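Local atomic coordinates of BfpC (Escherichia coli, PDB entry 3VHJ), a protein that takes part in type IV pilus biogenesis as a membrane protein, its N-terminal cytoplasmic domain probably serving the pilus machinery on the inner side of the membrane. Residues L97-F109 with F122-D134. The protein carries 1 engineered substitution. Numbering follows the deposited sequence.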
loop_
_atom_site.group_PDB
_atom_site.type_symbol
_atom_site.label_atom_id
_atom_site.label_comp_id
_atom_site.label_asym_id
_atom_site.label_seq_id
_atom_site.Cartn_x
_atom_site.Cartn_y
_atom_site.Cartn_z
ATOM N N LEU A 97 -5.288 5.041 -6.547
ATOM C CA LEU A 97 -4.695 4.027 -5.691
ATOM C C LEU A 97 -5.505 2.734 -5.663
ATOM O O LEU A 97 -6.731 2.766 -5.646
ATOM C CB LEU A 97 -4.596 4.566 -4.262
ATOM C CG LEU A 97 -3.957 5.946 -4.080
ATOM C CD1 LEU A 97 -4.075 6.357 -2.615
ATOM C CD2 LEU A 97 -2.498 5.914 -4.530
ATOM N N VAL A 98 -4.810 1.601 -5.677
ATOM C CA VAL A 98 -5.464 0.300 -5.582
ATOM C C VAL A 98 -4.731 -0.398 -4.445
ATOM O O VAL A 98 -3.528 -0.634 -4.530
ATOM C CB VAL A 98 -5.327 -0.529 -6.870
ATOM C CG1 VAL A 98 -6.003 -1.895 -6.678
ATOM C CG2 VAL A 98 -5.982 0.216 -8.030
ATOM N N ILE A 99 -5.458 -0.713 -3.380
ATOM C CA ILE A 99 -4.857 -1.338 -2.214
ATOM C C ILE A 99 -5.582 -2.602 -1.781
ATOM O O ILE A 99 -6.710 -2.846 -2.183
ATOM C CB ILE A 99 -4.819 -0.346 -1.032
ATOM C CG1 ILE A 99 -6.231 -0.038 -0.550
ATOM C CG2 ILE A 99 -4.160 0.959 -1.475
ATOM C CD1 ILE A 99 -6.275 0.920 0.622
ATOM N N GLY A 100 -4.915 -3.403 -0.956
ATOM C CA GLY A 100 -5.506 -4.640 -0.477
ATOM C C GLY A 100 -4.731 -5.191 0.705
ATOM O O GLY A 100 -3.508 -5.315 0.642
ATOM N N VAL A 101 -5.443 -5.507 1.784
ATOM C CA VAL A 101 -4.834 -6.049 2.999
ATOM C C VAL A 101 -5.600 -7.325 3.357
ATOM O O VAL A 101 -6.836 -7.330 3.379
ATOM C CB VAL A 101 -4.923 -5.024 4.152
ATOM C CG1 VAL A 101 -4.383 -5.621 5.437
ATOM C CG2 VAL A 101 -4.138 -3.772 3.784
ATOM N N ASP A 102 -4.870 -8.404 3.629
ATOM C CA ASP A 102 -5.515 -9.676 3.925
ATOM C C ASP A 102 -5.981 -9.839 5.358
ATOM O O ASP A 102 -5.785 -8.958 6.192
ATOM C CB ASP A 102 -4.609 -10.849 3.510
ATOM C CG ASP A 102 -3.409 -11.034 4.420
ATOM O OD1 ASP A 102 -2.468 -11.744 4.008
ATOM O OD2 ASP A 102 -3.401 -10.495 5.545
ATOM N N LYS A 103 -6.612 -10.976 5.627
ATOM C CA LYS A 103 -7.152 -11.280 6.945
ATOM C C LYS A 103 -6.109 -11.242 8.059
ATOM O O LYS A 103 -6.453 -11.084 9.229
ATOM C CB LYS A 103 -7.829 -12.655 6.908
ATOM C CG LYS A 103 -8.721 -12.955 8.104
ATOM C CD LYS A 103 -9.878 -11.971 8.194
ATOM C CE LYS A 103 -10.817 -12.335 9.329
ATOM N NZ LYS A 103 -11.978 -11.406 9.399
ATOM N N ASP A 104 -4.836 -11.384 7.699
ATOM C CA ASP A 104 -3.760 -11.362 8.689
ATOM C C ASP A 104 -3.105 -9.989 8.789
ATOM O O ASP A 104 -2.127 -9.808 9.515
ATOM C CB ASP A 104 -2.689 -12.404 8.350
ATOM C CG ASP A 104 -3.197 -13.826 8.470
ATOM O OD1 ASP A 104 -3.823 -14.144 9.502
ATOM O OD2 ASP A 104 -2.960 -14.628 7.539
ATOM N N GLY A 105 -3.642 -9.024 8.050
ATOM C CA GLY A 105 -3.089 -7.684 8.087
ATOM C C GLY A 105 -1.904 -7.488 7.157
ATOM O O GLY A 105 -1.256 -6.448 7.193
HETATM N N MSE A 106 -1.614 -8.482 6.325
HETATM C CA MSE A 106 -0.498 -8.372 5.394
HETATM C C MSE A 106 -0.913 -7.602 4.150
HETATM O O MSE A 106 -1.982 -7.840 3.586
HETATM C CB MSE A 106 0.010 -9.759 4.985
HETATM C CG MSE A 106 0.559 -10.607 6.136
HETATM SE SE MSE A 106 2.128 -9.902 6.986
HETATM C CE MSE A 106 1.363 -9.278 8.642
ATOM N N VAL A 107 -0.063 -6.673 3.730
ATOM C CA VAL A 107 -0.349 -5.888 2.549
ATOM C C VAL A 107 -0.164 -6.751 1.308
ATOM O O VAL A 107 0.926 -7.277 1.060
ATOM C CB VAL A 107 0.582 -4.652 2.463
ATOM C CG1 VAL A 107 0.324 -3.894 1.170
ATOM C CG2 VAL A 107 0.346 -3.740 3.662
ATOM N N HIS A 108 -1.240 -6.917 0.544
ATOM C CA HIS A 108 -1.185 -7.698 -0.689
ATOM C C HIS A 108 -1.017 -6.774 -1.884
ATOM O O HIS A 108 -0.326 -7.110 -2.845
ATOM C CB HIS A 108 -2.459 -8.524 -0.884
ATOM C CG HIS A 108 -2.484 -9.798 -0.101
ATOM N ND1 HIS A 108 -3.227 -10.894 -0.490
ATOM C CD2 HIS A 108 -1.873 -10.150 1.057
ATOM C CE1 HIS A 108 -3.071 -11.864 0.394
ATOM N NE2 HIS A 108 -2.256 -11.438 1.342
ATOM N N PHE A 109 -1.662 -5.613 -1.824
ATOM C CA PHE A 109 -1.582 -4.647 -2.910
ATOM C C PHE A 109 -1.394 -3.216 -2.431
ATOM O O PHE A 109 -2.029 -2.772 -1.472
ATOM C CB PHE A 109 -2.851 -4.707 -3.772
ATOM C CG PHE A 109 -3.077 -6.036 -4.428
ATOM C CD1 PHE A 109 -2.279 -6.442 -5.494
ATOM C CD2 PHE A 109 -4.086 -6.889 -3.977
ATOM C CE1 PHE A 109 -2.478 -7.681 -6.105
ATOM C CE2 PHE A 109 -4.295 -8.127 -4.578
ATOM C CZ PHE A 109 -3.488 -8.525 -5.646
ATOM N N PHE A 122 -6.378 -2.808 -13.333
ATOM C CA PHE A 122 -5.567 -3.580 -12.393
ATOM C C PHE A 122 -6.466 -4.131 -11.290
ATOM O O PHE A 122 -6.355 -5.291 -10.894
ATOM C CB PHE A 122 -4.485 -2.701 -11.768
ATOM C CG PHE A 122 -3.547 -3.453 -10.873
ATOM C CD1 PHE A 122 -2.491 -4.184 -11.409
ATOM C CD2 PHE A 122 -3.737 -3.459 -9.497
ATOM C CE1 PHE A 122 -1.636 -4.915 -10.582
ATOM C CE2 PHE A 122 -2.889 -4.187 -8.660
ATOM C CZ PHE A 122 -1.836 -4.917 -9.205
ATOM N N PHE A 123 -7.355 -3.274 -10.804
ATOM C CA PHE A 123 -8.301 -3.612 -9.754
ATOM C C PHE A 123 -9.133 -4.837 -10.127
ATOM O O PHE A 123 -9.215 -5.807 -9.367
ATOM C CB PHE A 123 -9.211 -2.407 -9.518
ATOM C CG PHE A 123 -10.270 -2.625 -8.478
ATOM C CD1 PHE A 123 -9.927 -2.846 -7.144
ATOM C CD2 PHE A 123 -11.617 -2.552 -8.821
ATOM C CE1 PHE A 123 -10.907 -2.984 -6.171
ATOM C CE2 PHE A 123 -12.609 -2.689 -7.853
ATOM C CZ PHE A 123 -12.253 -2.904 -6.523
ATOM N N PHE A 124 -9.756 -4.790 -11.300
ATOM C CA PHE A 124 -10.582 -5.898 -11.760
ATOM C C PHE A 124 -9.797 -7.162 -12.088
ATOM O O PHE A 124 -10.200 -8.257 -11.713
ATOM C CB PHE A 124 -11.389 -5.488 -12.995
ATOM C CG PHE A 124 -12.629 -4.709 -12.677
ATOM C CD1 PHE A 124 -12.731 -3.366 -13.019
ATOM C CD2 PHE A 124 -13.704 -5.324 -12.042
ATOM C CE1 PHE A 124 -13.893 -2.640 -12.733
ATOM C CE2 PHE A 124 -14.865 -4.611 -11.752
ATOM C CZ PHE A 124 -14.959 -3.264 -12.100
ATOM N N ASP A 125 -8.676 -7.014 -12.785
ATOM C CA ASP A 125 -7.884 -8.174 -13.168
ATOM C C ASP A 125 -7.159 -8.888 -12.032
ATOM O O ASP A 125 -7.016 -10.108 -12.064
ATOM C CB ASP A 125 -6.851 -7.801 -14.238
ATOM C CG ASP A 125 -7.487 -7.314 -15.530
ATOM O OD1 ASP A 125 -8.592 -7.781 -15.874
ATOM O OD2 ASP A 125 -6.867 -6.469 -16.210
ATOM N N HIS A 126 -6.717 -8.152 -11.019
ATOM C CA HIS A 126 -5.957 -8.792 -9.948
ATOM C C HIS A 126 -6.392 -8.583 -8.506
ATOM O O HIS A 126 -6.027 -9.372 -7.639
ATOM C CB HIS A 126 -4.492 -8.362 -10.048
ATOM C CG HIS A 126 -3.898 -8.537 -11.409
ATOM N ND1 HIS A 126 -3.603 -9.773 -11.939
ATOM C CD2 HIS A 126 -3.551 -7.629 -12.352
ATOM C CE1 HIS A 126 -3.097 -9.621 -13.150
ATOM N NE2 HIS A 126 -3.056 -8.329 -13.425
ATOM N N VAL A 127 -7.164 -7.541 -8.235
ATOM C CA VAL A 127 -7.529 -7.252 -6.856
ATOM C C VAL A 127 -8.930 -7.598 -6.380
ATOM O O VAL A 127 -9.100 -8.388 -5.460
ATOM C CB VAL A 127 -7.276 -5.757 -6.553
ATOM C CG1 VAL A 127 -7.540 -5.463 -5.076
ATOM C CG2 VAL A 127 -5.851 -5.394 -6.945
ATOM N N ALA A 128 -9.924 -6.979 -6.996
ATOM C CA ALA A 128 -11.315 -7.176 -6.622
ATOM C C ALA A 128 -11.705 -8.616 -6.311
ATOM O O ALA A 128 -12.434 -8.876 -5.351
ATOM C CB ALA A 128 -12.220 -6.629 -7.721
ATOM N N TYR A 129 -11.214 -9.548 -7.120
ATOM C CA TYR A 129 -11.571 -10.948 -6.945
ATOM C C TYR A 129 -10.391 -11.855 -6.655
ATOM O O TYR A 129 -10.500 -13.070 -6.800
ATOM C CB TYR A 129 -12.277 -11.433 -8.209
ATOM C CG TYR A 129 -13.303 -10.443 -8.710
ATOM C CD1 TYR A 129 -14.417 -10.115 -7.936
ATOM C CD2 TYR A 129 -13.146 -9.809 -9.940
ATOM C CE1 TYR A 129 -15.351 -9.177 -8.379
ATOM C CE2 TYR A 129 -14.070 -8.872 -10.391
ATOM C CZ TYR A 129 -15.170 -8.561 -9.605
ATOM O OH TYR A 129 -16.081 -7.628 -10.039
ATOM N N GLY A 130 -9.271 -11.279 -6.235
ATOM C CA GLY A 130 -8.101 -12.099 -5.975
ATOM C C GLY A 130 -7.990 -12.689 -4.584
ATOM O O GLY A 130 -7.129 -13.534 -4.332
ATOM N N TYR A 131 -8.863 -12.252 -3.682
ATOM C CA TYR A 131 -8.847 -12.715 -2.300
ATOM C C TYR A 131 -10.239 -12.461 -1.708
ATOM O O TYR A 131 -10.939 -11.549 -2.138
ATOM C CB TYR A 131 -7.760 -11.939 -1.542
ATOM C CG TYR A 131 -7.577 -12.306 -0.089
ATOM C CD1 TYR A 131 -8.389 -11.751 0.901
ATOM C CD2 TYR A 131 -6.578 -13.199 0.300
ATOM C CE1 TYR A 131 -8.211 -12.074 2.244
ATOM C CE2 TYR A 131 -6.392 -13.532 1.643
ATOM C CZ TYR A 131 -7.212 -12.965 2.607
ATOM O OH TYR A 131 -7.038 -13.294 3.930
ATOM N N PRO A 132 -10.664 -13.277 -0.728
ATOM C CA PRO A 132 -11.983 -13.118 -0.099
ATOM C C PRO A 132 -12.030 -11.914 0.840
ATOM O O PRO A 132 -12.123 -12.086 2.060
ATOM C CB PRO A 132 -12.165 -14.427 0.676
ATOM C CG PRO A 132 -11.180 -15.368 0.058
ATOM C CD PRO A 132 -10.004 -14.493 -0.234
ATOM N N TRP A 133 -11.976 -10.705 0.288
ATOM C CA TRP A 133 -11.983 -9.497 1.120
ATOM C C TRP A 133 -13.265 -9.334 1.924
ATOM O O TRP A 133 -14.359 -9.580 1.421
ATOM C CB TRP A 133 -11.798 -8.230 0.268
ATOM C CG TRP A 133 -10.807 -8.342 -0.865
ATOM C CD1 TRP A 133 -11.101 -8.482 -2.191
ATOM C CD2 TRP A 133 -9.376 -8.329 -0.770
ATOM N NE1 TRP A 133 -9.945 -8.556 -2.930
ATOM C CE2 TRP A 133 -8.870 -8.464 -2.083
ATOM C CE3 TRP A 133 -8.470 -8.215 0.296
ATOM C CZ2 TRP A 133 -7.499 -8.492 -2.360
ATOM C CZ3 TRP A 133 -7.104 -8.243 0.021
ATOM C CH2 TRP A 133 -6.632 -8.380 -1.295
ATOM N N ASP A 134 -13.133 -8.907 3.175
ATOM C CA ASP A 134 -14.308 -8.685 4.002
ATOM C C ASP A 134 -15.026 -7.449 3.461
ATOM O O ASP A 134 -16.255 -7.398 3.420
ATOM C CB ASP A 134 -13.917 -8.472 5.470
ATOM C CG ASP A 134 -13.496 -9.760 6.155
ATOM O OD1 ASP A 134 -14.152 -10.795 5.923
ATOM O OD2 ASP A 134 -12.520 -9.742 6.938
#
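With CG set anti to its carbonyl carbon (chi1 -61°), the Phe109 ring turns one face to Val127, whose chi1 of -175° sets CG2 anti to the carbonyl carbon, over the ring centre. This CH-pi contact brings Val127 CG2 within 3.7 Å of the Phe109 centroid, nearly on the ring normal. Val127 CG2 also packs against Val98 CG1 at 3.5 Å, and that branch of Val98 also lies at the edges of the Phe122 and Phe123 rings. Phe122 meets Phe109 with the two planes almost perpendicular, whereas the six-membered end of Trp133 approaches the Phe109 edge, Trp133 CZ2 lying 3.9 Å from Phe109 CE2. The CZ3-CH2 end of the indole lies against Gly100, where the missing side chain makes room for it; Trp133 NE1 donates to Val127 O at 2.7 Å, a bond close to the indole plane that helps fix the ring's rotation and ties the loop back to the helix. Farther along, the Tyr131 hydroxyl accepts a nearly straight bond from Lys103 N (2.9 Å to OH, 163°), and the His108 ring lies obliquely against the tyrosine. Lys103 NZ, also bonded to Gly82 O, forms a salt bridge with Asp134 OD2 at 3.0 Å on its syn side. Asp102 OD2 shapes the hairpin turn by accepting from Asp104 N and Met106 N on opposite faces of the carboxylate. Helix 116-127 and the loop after it thus cover one face of an antiparallel beta hairpin, with a type I turn and Asx turn at its tip and a classic bulge opposite Gly100, in helix-on-sheet packing at the edge of a mixed four-stranded sheet.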